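Local coordinates for protein RAP1B (Serratia marcescens, PDB 4AX2) that probably protects Serratia marcescens from its own type VI-secreted toxin, as a small helical resistance protein of the amidase immunity family, at residues P32-V37 with N131-W136; K38-S43 with R62-M67. All blocks are in the same frame, centred on the assembly; numbering follows the deposited sequence.

Interaction 1. Residues P32-V37 with N131-W136. With EDO (1,2-ethanediol), chain D; EDO (1,2-ethanediol), chain E.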
ATOM      1  N   PRO A  32      -9.770 -11.887   2.078  1.00 24.69           N
ATOM      2  CA  PRO A  32      -9.223 -13.109   2.661  1.00 25.01           C
ATOM      3  C   PRO A  32      -8.180 -12.760   3.708  1.00 23.67           C
ATOM      4  O   PRO A  32      -7.421 -11.793   3.524  1.00 23.07           O
ATOM      5  CB  PRO A  32      -8.580 -13.808   1.465  1.00 25.99           C
ATOM      6  CG  PRO A  32      -8.271 -12.721   0.518  1.00 26.42           C
ATOM      7  CD  PRO A  32      -9.384 -11.724   0.666  1.00 25.96           C
ATOM      8  N   TYR A  33      -8.130 -13.540   4.790  1.00 22.82           N
ATOM      9  CA  TYR A  33      -7.232 -13.260   5.898  1.00 22.01           C
ATOM     10  C   TYR A  33      -5.754 -13.063   5.490  1.00 21.61           C
ATOM     11  O   TYR A  33      -5.081 -12.217   6.073  1.00 19.98           O
ATOM     12  CB  TYR A  33      -7.312 -14.361   6.954  1.00 22.45           C
ATOM     13  CG  TYR A  33      -8.636 -14.452   7.710  1.00 22.55           C
ATOM     14  CD1 TYR A  33      -9.297 -13.306   8.162  1.00 22.35           C
ATOM     15  CD2 TYR A  33      -9.198 -15.688   8.006  1.00 23.03           C
ATOM     16  CE1 TYR A  33     -10.477 -13.395   8.893  1.00 22.74           C
ATOM     17  CE2 TYR A  33     -10.380 -15.788   8.714  1.00 23.38           C
ATOM     18  CZ  TYR A  33     -11.019 -14.649   9.159  1.00 23.32           C
ATOM     19  OH  TYR A  33     -12.185 -14.762   9.879  1.00 24.04           O
ATOM     20  N   HIS A  34      -5.257 -13.834   4.516  1.00 21.80           N
ATOM     21  CA  HIS A  34      -3.868 -13.671   4.105  1.00 22.00           C
ATOM     22  C   HIS A  34      -3.617 -12.262   3.602  1.00 20.33           C
ATOM     23  O   HIS A  34      -2.570 -11.689   3.875  1.00 19.78           O
ATOM     24  CB  HIS A  34      -3.419 -14.733   3.080  1.00 22.86           C
ATOM     25  CG  HIS A  34      -4.204 -14.743   1.777  1.00 23.28           C
ATOM     26  ND1 HIS A  34      -3.890 -13.949   0.729  1.00 24.46           N
ATOM     27  CD2 HIS A  34      -5.271 -15.527   1.362  1.00 25.02           C
ATOM     28  CE1 HIS A  34      -4.724 -14.191  -0.290  1.00 24.30           C
ATOM     29  NE2 HIS A  34      -5.567 -15.171   0.090  1.00 25.59           N
ATOM     30  N   GLN A  35      -4.599 -11.670   2.925  1.00 20.53           N
ATOM     31  CA  GLN A  35      -4.487 -10.274   2.511  1.00 20.74           C
ATOM     32  C   GLN A  35      -4.443  -9.295   3.676  1.00 19.30           C
ATOM     33  O   GLN A  35      -3.696  -8.323   3.635  1.00 18.73           O
ATOM     34  CB  GLN A  35      -5.606  -9.897   1.541  1.00 23.05           C
ATOM     35  CG  GLN A  35      -5.432  -8.512   0.931  1.00 24.50           C
ATOM     36  CD  GLN A  35      -4.204  -8.393   0.026  1.00 26.01           C
ATOM     37  OE1 GLN A  35      -3.963  -9.250  -0.818  1.00 28.25           O
ATOM     38  NE2 GLN A  35      -3.429  -7.318   0.202  1.00 27.99           N
ATOM     39  N   VAL A  36      -5.227  -9.549   4.727  1.00 18.66           N
ATOM     40  CA  VAL A  36      -5.197  -8.685   5.911  1.00 17.84           C
ATOM     41  C   VAL A  36      -3.813  -8.627   6.529  1.00 17.12           C
ATOM     42  O   VAL A  36      -3.373  -7.565   6.966  1.00 17.34           O
ATOM     43  CB  VAL A  36      -6.206  -9.121   6.980  1.00 18.48           C
ATOM     44  CG1 VAL A  36      -6.182  -8.148   8.165  1.00 17.64           C
ATOM     45  CG2 VAL A  36      -7.602  -9.229   6.368  1.00 18.68           C
ATOM     46  N   VAL A  37      -3.119  -9.759   6.556  1.00 17.74           N
ATOM     47  CA  VAL A  37      -1.757  -9.810   7.055  1.00 18.04           C
ATOM     48  C   VAL A  37      -0.871  -8.880   6.220  1.00 17.69           C
ATOM     49  O   VAL A  37      -0.018  -8.186   6.768  1.00 17.09           O
ATOM     50  CB  VAL A  37      -1.198 -11.236   7.021  1.00 18.54           C
ATOM     51  CG1 VAL A  37       0.276 -11.224   7.404  1.00 19.03           C
ATOM     52  CG2 VAL A  37      -2.013 -12.167   7.938  1.00 18.73           C
ATOM     53  N   ASN A 131      -8.179 -21.827   7.629  1.00 31.79           N
ATOM     54  CA  ASN A 131      -8.055 -21.562   6.195  1.00 32.01           C
ATOM     55  C   ASN A 131      -7.733 -20.092   5.981  1.00 29.63           C
ATOM     56  O   ASN A 131      -8.537 -19.236   6.335  1.00 27.48           O
ATOM     57  CB  ASN A 131      -9.383 -21.880   5.497  1.00 33.31           C
ATOM     58  CG  ASN A 131      -9.308 -21.793   3.986  1.00 34.09           C
ATOM     59  OD1 ASN A 131      -8.401 -21.187   3.412  1.00 33.11           O
ATOM     60  ND2 ASN A 131     -10.283 -22.426   3.321  1.00 36.48           N
ATOM     61  N   PRO A 132      -6.573 -19.788   5.370  1.00 29.22           N
ATOM     62  CA  PRO A 132      -6.251 -18.374   5.218  1.00 27.90           C
ATOM     63  C   PRO A 132      -7.048 -17.646   4.132  1.00 27.63           C
ATOM     64  O   PRO A 132      -6.901 -16.432   4.001  1.00 26.48           O
ATOM     65  CB  PRO A 132      -4.761 -18.394   4.856  1.00 27.76           C
ATOM     66  CG  PRO A 132      -4.573 -19.685   4.154  1.00 30.00           C
ATOM     67  CD  PRO A 132      -5.492 -20.655   4.860  1.00 30.07           C
ATOM     68  N   ASP A 133      -7.856 -18.370   3.356  1.00 28.24           N
ATOM     69  CA  ASP A 133      -8.702 -17.750   2.327  1.00 28.64           C
ATOM     70  C   ASP A 133     -10.095 -17.317   2.837  1.00 28.29           C
ATOM     71  O   ASP A 133     -10.862 -16.702   2.092  1.00 28.38           O
ATOM     72  CB  ASP A 133      -8.896 -18.680   1.126  1.00 30.11           C
ATOM     73  CG  ASP A 133      -7.596 -18.984   0.379  1.00 32.57           C
ATOM     74  OD1 ASP A 133      -6.544 -18.411   0.719  1.00 31.42           O
ATOM     75  OD2 ASP A 133      -7.645 -19.844  -0.542  1.00 35.11           O
ATOM     76  N   ARG A 134     -10.440 -17.639   4.077  1.00 27.60           N
ATOM     77  CA  ARG A 134     -11.720 -17.179   4.623  1.00 27.62           C
ATOM     78  C   ARG A 134     -11.613 -15.699   4.969  1.00 26.42           C
ATOM     79  O   ARG A 134     -10.499 -15.142   5.026  1.00 25.07           O
ATOM     80  CB  ARG A 134     -12.138 -18.033   5.817  1.00 27.80           C
ATOM     81  CG  ARG A 134     -12.604 -19.413   5.351  1.00 29.73           C
ATOM     82  CD  ARG A 134     -13.004 -20.331   6.483  1.00 30.44           C
ATOM     83  NE  ARG A 134     -14.186 -19.875   7.199  1.00 30.35           N
ATOM     84  CZ  ARG A 134     -15.446 -20.152   6.873  1.00 32.08           C
ATOM     85  NH1 ARG A 134     -15.741 -20.896   5.805  1.00 34.18           N
ATOM     86  NH2 ARG A 134     -16.424 -19.674   7.624  1.00 32.11           N
ATOM     87  N   THR A 135     -12.765 -15.063   5.173  1.00 25.95           N
ATOM     88  CA  THR A 135     -12.823 -13.646   5.500  1.00 24.53           C
ATOM     89  C   THR A 135     -13.460 -13.434   6.855  1.00 24.64           C
ATOM     90  O   THR A 135     -14.156 -14.317   7.374  1.00 24.77           O
ATOM     91  CB  THR A 135     -13.650 -12.878   4.454  1.00 24.52           C
ATOM     92  OG1 THR A 135     -15.042 -13.164   4.637  1.00 24.20           O
ATOM     93  CG2 THR A 135     -13.221 -13.248   3.026  1.00 24.45           C
ATOM     94  N   TRP A 136     -13.242 -12.253   7.433  1.00 23.43           N
ATOM     95  CA  TRP A 136     -13.871 -11.938   8.711  1.00 24.16           C
ATOM     96  C   TRP A 136     -15.376 -12.017   8.619  1.00 24.86           C
ATOM     97  O   TRP A 136     -16.042 -12.542   9.517  1.00 25.07           O
ATOM     98  CB  TRP A 136     -13.446 -10.552   9.204  1.00 22.84           C
ATOM     99  CG  TRP A 136     -13.886 -10.300  10.613  1.00 23.26           C
ATOM    100  CD1 TRP A 136     -13.197 -10.569  11.787  1.00 23.03           C
ATOM    101  CD2 TRP A 136     -15.172  -9.759  11.040  1.00 24.50           C
ATOM    102  NE1 TRP A 136     -13.944 -10.202  12.880  1.00 24.08           N
ATOM    103  CE2 TRP A 136     -15.141  -9.719  12.492  1.00 24.71           C
ATOM    104  CE3 TRP A 136     -16.293  -9.299  10.380  1.00 25.73           C
ATOM    105  CZ2 TRP A 136     -16.207  -9.239  13.233  1.00 26.62           C
ATOM    106  CZ3 TRP A 136     -17.363  -8.822  11.130  1.00 27.18           C
ATOM    107  CH2 TRP A 136     -17.318  -8.791  12.523  1.00 27.73           C
TER
HETATM  108  C1  EDO D1153     -12.383 -24.157   4.971  1.00 48.19           C
HETATM  109  O1  EDO D1153     -12.391 -24.283   6.409  1.00 50.03           O
HETATM  110  C2  EDO D1153     -13.790 -23.856   4.469  1.00 49.71           C
HETATM  111  O2  EDO D1153     -13.799 -22.620   3.752  1.00 51.95           O
HETATM  112  C1  EDO E1154      -5.182 -19.154  -3.467  1.00 58.70           C
HETATM  113  O1  EDO E1154      -5.323 -19.775  -2.190  1.00 59.15           O
HETATM  114  C2  EDO E1154      -6.310 -18.139  -3.635  1.00 58.87           C
HETATM  115  O2  EDO E1154      -5.789 -16.842  -3.367  1.00 61.22           O
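Tyr-33 N and His-34 N, in the first turn of helix 33-49, are bonded by backbone carbonyls of Arg-134 and Pro-132, about a hundred residues on. Tyr-33 N donates to Arg-134 O at 2.9 Å. His-34 N donates to Pro-132 O at 3.1 Å. Pro-32 holds the N-cap position, and its CA makes a C-H...O contact with Arg-134 O at 3.4 Å. A type I turn from Asn-131 to Arg-134 presents the two carbonyls. Asn-131 OD1 accepts from Asp-133 N at 2.9 Å and closes an Asx turn; the donor stands above the amide plane.

Tyr-33 does most of the side-chain packing. Its CG is anti to the carbonyl carbon (chi1 -67°), which lays the ring along residues 134-136. Arg-134 O and Thr-135 CA sit over one face, both offset toward the rim. Ring atom CE1 meets Trp-136 CB at 4.1 Å. The phenol OH bonds to Asp-139 OD2, and Asp-139 also forms a salt bridge with Arg-134 NH2. Thr-135 OG1 caps helix 136-140 through Gln-138 N, while its methyl CG2 lies 3.8 Å from Pro-32 N.

With chi1 at 60° the imidazole of His-34 swings toward the turn, and CD2 comes 3.2 Å from Asp-133 OD1. The ring and carboxylate planes are 66° apart. Asp-133 OD2 accepts from a 1,2-ethanediol, probably from the crystallisation liquor. The carboxylate beside the ring could, if anything, favour a protonated His-34.

Pro-32 has no side-chain acceptor to offer the helix start. Two main-chain oxygens from the C-terminal segment take that part.

Interaction 2. Residues K38-S43 with R62-M67. With EDO (1,2-ethanediol), chain H.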
ATOM      1  N   LYS A  38      -1.060  -8.895   4.907  1.00 17.94           N
ATOM      2  CA  LYS A  38      -0.258  -8.013   4.012  1.00 18.11           C
ATOM      3  C   LYS A  38      -0.547  -6.539   4.276  1.00 17.87           C
ATOM      4  O   LYS A  38       0.359  -5.727   4.248  1.00 16.80           O
ATOM      5  CB  LYS A  38      -0.452  -8.350   2.539  0.70 17.57           C
ATOM      6  CG  LYS A  38      -0.047  -9.774   2.194  0.70 17.43           C
ATOM      7  CD  LYS A  38       0.539  -9.915   0.795  0.70 18.30           C
ATOM      8  CE  LYS A  38      -0.455  -9.605  -0.327  0.70 18.54           C
ATOM      9  NZ  LYS A  38       0.175  -9.556  -1.702  0.70 18.97           N
ATOM     10  N   GLU A  39      -1.812  -6.202   4.558  1.00 18.07           N
ATOM     11  CA  GLU A  39      -2.168  -4.829   4.912  1.00 18.40           C
ATOM     12  C   GLU A  39      -1.446  -4.416   6.189  1.00 18.49           C
ATOM     13  O   GLU A  39      -0.973  -3.279   6.303  1.00 17.70           O
ATOM     14  CB  GLU A  39      -3.670  -4.653   5.135  1.00 19.39           C
ATOM     15  CG  GLU A  39      -4.561  -5.134   4.002  1.00 20.46           C
ATOM     16  CD  GLU A  39      -4.297  -4.436   2.687  1.00 22.43           C
ATOM     17  OE1 GLU A  39      -4.675  -3.251   2.585  1.00 23.68           O
ATOM     18  OE2 GLU A  39      -3.796  -5.094   1.755  1.00 25.20           O
ATOM     19  N   LEU A  40      -1.388  -5.326   7.164  1.00 18.31           N
ATOM     20  CA  LEU A  40      -0.680  -5.036   8.408  1.00 18.71           C
ATOM     21  C   LEU A  40       0.803  -4.793   8.106  1.00 18.56           C
ATOM     22  O   LEU A  40       1.394  -3.805   8.568  1.00 18.64           O
ATOM     23  CB  LEU A  40      -0.834  -6.196   9.404  1.00 19.01           C
ATOM     24  CG  LEU A  40      -0.135  -6.083  10.760  1.00 20.05           C
ATOM     25  CD1 LEU A  40      -0.838  -6.981  11.774  1.00 20.22           C
ATOM     26  CD2 LEU A  40       1.348  -6.448  10.680  1.00 20.92           C
ATOM     27  N   ALA A  41       1.386  -5.694   7.320  1.00 17.88           N
ATOM     28  CA  ALA A  41       2.808  -5.606   6.983  1.00 17.97           C
ATOM     29  C   ALA A  41       3.154  -4.308   6.254  1.00 17.49           C
ATOM     30  O   ALA A  41       4.128  -3.651   6.600  1.00 18.18           O
ATOM     31  CB  ALA A  41       3.252  -6.820   6.161  1.00 18.72           C
ATOM     32  N   LEU A  42       2.356  -3.950   5.258  1.00 17.01           N
ATOM     33  CA  LEU A  42       2.550  -2.688   4.520  1.00 16.94           C
ATOM     34  C   LEU A  42       2.450  -1.479   5.462  1.00 17.44           C
ATOM     35  O   LEU A  42       3.325  -0.609   5.472  1.00 17.12           O
ATOM     36  CB  LEU A  42       1.501  -2.606   3.401  1.00 16.72           C
ATOM     37  CG  LEU A  42       1.469  -1.300   2.589  1.00 16.17           C
ATOM     38  CD1 LEU A  42       2.846  -0.936   2.032  1.00 15.81           C
ATOM     39  CD2 LEU A  42       0.450  -1.403   1.473  1.00 16.36           C
ATOM     40  N   SER A  43       1.382  -1.429   6.259  1.00 17.72           N
ATOM     41  CA  SER A  43       1.156  -0.298   7.152  1.00 18.86           C
ATOM     42  C   SER A  43       2.306  -0.140   8.145  1.00 18.32           C
ATOM     43  O   SER A  43       2.783   0.961   8.385  1.00 18.35           O
ATOM     44  CB  SER A  43      -0.179  -0.448   7.910  1.00 20.04           C
ATOM     45  OG  SER A  43      -1.281  -0.533   7.024  1.00 22.59           O
ATOM     46  N   ARG A  62      -0.733   2.499  14.185  1.00 23.29           N
ATOM     47  CA  ARG A  62      -2.036   2.184  14.744  1.00 24.49           C
ATOM     48  C   ARG A  62      -2.927   1.465  13.750  1.00 23.41           C
ATOM     49  O   ARG A  62      -3.707   0.578  14.124  1.00 22.66           O
ATOM     50  CB  ARG A  62      -2.702   3.467  15.258  1.00 26.97           C
ATOM     51  CG  ARG A  62      -2.035   4.004  16.519  1.00 29.77           C
ATOM     52  CD  ARG A  62      -2.530   5.399  16.871  1.00 32.39           C
ATOM     53  NE  ARG A  62      -2.121   5.789  18.222  1.00 34.40           N
ATOM     54  CZ  ARG A  62      -2.212   7.021  18.722  1.00 36.97           C
ATOM     55  NH1 ARG A  62      -2.685   8.036  17.998  1.00 37.08           N
ATOM     56  NH2 ARG A  62      -1.817   7.243  19.975  1.00 38.93           N
ATOM     57  N   THR A  63      -2.847   1.861  12.485  1.00 22.99           N
ATOM     58  CA  THR A  63      -3.582   1.149  11.409  1.00 22.15           C
ATOM     59  C   THR A  63      -3.124  -0.315  11.308  1.00 21.32           C
ATOM     60  O   THR A  63      -3.943  -1.235  11.238  1.00 20.43           O
ATOM     61  CB  THR A  63      -3.357   1.852  10.061  1.00 22.52           C
ATOM     62  OG1 THR A  63      -3.886   3.185  10.129  1.00 23.30           O
ATOM     63  CG2 THR A  63      -3.989   1.065   8.877  1.00 21.01           C
ATOM     64  N   ALA A  64      -1.810  -0.523  11.311  1.00 21.02           N
ATOM     65  CA  ALA A  64      -1.245  -1.883  11.303  1.00 20.67           C
ATOM     66  C   ALA A  64      -1.772  -2.689  12.478  1.00 21.23           C
ATOM     67  O   ALA A  64      -2.306  -3.799  12.310  1.00 20.67           O
ATOM     68  CB  ALA A  64       0.279  -1.841  11.328  1.00 20.22           C
ATOM     69  N   ASN A  65      -1.640  -2.127  13.679  1.00 22.50           N
ATOM     70  CA  ASN A  65      -2.043  -2.848  14.880  1.00 23.63           C
ATOM     71  C   ASN A  65      -3.531  -3.194  14.877  1.00 24.28           C
ATOM     72  O   ASN A  65      -3.926  -4.284  15.306  1.00 25.66           O
ATOM     73  CB  ASN A  65      -1.654  -2.065  16.137  1.00 24.33           C
ATOM     74  CG  ASN A  65      -0.147  -2.014  16.341  1.00 25.16           C
ATOM     75  OD1 ASN A  65       0.579  -2.897  15.858  1.00 26.52           O
ATOM     76  ND2 ASN A  65       0.339  -0.969  17.036  1.00 24.35           N
ATOM     77  N   ALA A  66      -4.334  -2.271  14.372  1.00 24.84           N
ATOM     78  CA  ALA A  66      -5.783  -2.432  14.333  1.00 25.85           C
ATOM     79  C   ALA A  66      -6.205  -3.582  13.416  1.00 24.48           C
ATOM     80  O   ALA A  66      -7.279  -4.158  13.609  1.00 26.07           O
ATOM     81  CB  ALA A  66      -6.453  -1.113  13.899  1.00 26.60           C
ATOM     82  N   MET A  67      -5.370  -3.928  12.441  1.00 23.88           N
ATOM     83  CA  MET A  67      -5.686  -5.024  11.510  1.00 23.05           C
ATOM     84  C   MET A  67      -5.861  -6.347  12.243  1.00 23.85           C
ATOM     85  O   MET A  67      -6.609  -7.216  11.793  1.00 23.05           O
ATOM     86  CB  MET A  67      -4.595  -5.232  10.439  1.00 22.18           C
ATOM     87  CG  MET A  67      -4.360  -4.072   9.465  1.00 22.32           C
ATOM     88  SD  MET A  67      -5.837  -3.762   8.494  1.00 24.25           S
ATOM     89  CE  MET A  67      -5.336  -2.291   7.566  1.00 25.08           C
TER
HETATM   90  C1  EDO H1157      -2.305   3.143  20.547  1.00 62.34           C
HETATM   91  O1  EDO H1157      -3.732   3.000  20.566  1.00 64.97           O
HETATM   92  C2  EDO H1157      -1.860   4.063  21.696  1.00 62.44           C
HETATM   93  O2  EDO H1157      -0.565   4.623  21.421  1.00 62.26           O
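Thr-63 is the first residue of helix 55-67 in this segment to meet helix 33-49. Its methyl CG2 is anti to the backbone N and lies 3.6 Å from Ser-43 OG. Its hydroxyl bonds back to Asp-59 O in its own helix.

Ala-64 comes next, at the closest point of the two backbones. Its CA is 4.3 Å from Leu-40 CA. Its methyl CB rests 3.7 Å from Ser-43 CB. Leu-40 packs alongside: its CG is 3.5 Å from Ala-64 O, and CD1 lies against the same carbonyl. Leu-40 reaches this place because its CG is anti to the backbone N (chi1 179°). The small side chains of Ala-64 and Ser-43 meet here, which lets the axes come close. The short helix segments are antiparallel, with an angle of 160° between their directions, and their axes approach to 8.0 Å. This is a close antiparallel pair of neighbouring helices in an all-helical fold. Ser-43 OG is turned back onto its own helix and donates to Glu-39 O at 2.9 Å. Ser-43 N reaches that oxygen from the opposite face of the carbonyl plane, so the oxygen has two donors.

Met-67 follows one turn after Ala-64. Its chain bends at chi2 (-63°) and lies over helix 33-49. CB meets Leu-40 CB, CG packs on Leu-40 CA, and the methyl CE ends 3.8 Å from Glu-39 CB. The Glu-39 carboxylate turns off toward the subunit interface. Its OE1 bonds to His-116 NE2 of the second subunit, and its OE2 to Gln-35 and Tyr-115 of its own chain.

In the fold
From the N terminus, the chain passes helix 26-29 and enters helix 33-49, which both interactions use. Its first turn belongs to interaction 1 and residues 38-43, just after, to interaction 2. Helix 55-67 then runs back along helix 33-49, and interaction 2 closes this short loop. The chain goes on through helices 75-89, 107-116 and 118-126. Only then does 131-136 return to residues 32-37, where interaction 1 closes the long loop. Interaction 2 is thus nested inside it. Their centres are about 14 Å apart, and the contacts meet where Val-36 CG1 packs 3.8 Å from Met-67 O. One contact is buried near the chain centre; the other ties the C-terminal segment on at the surface.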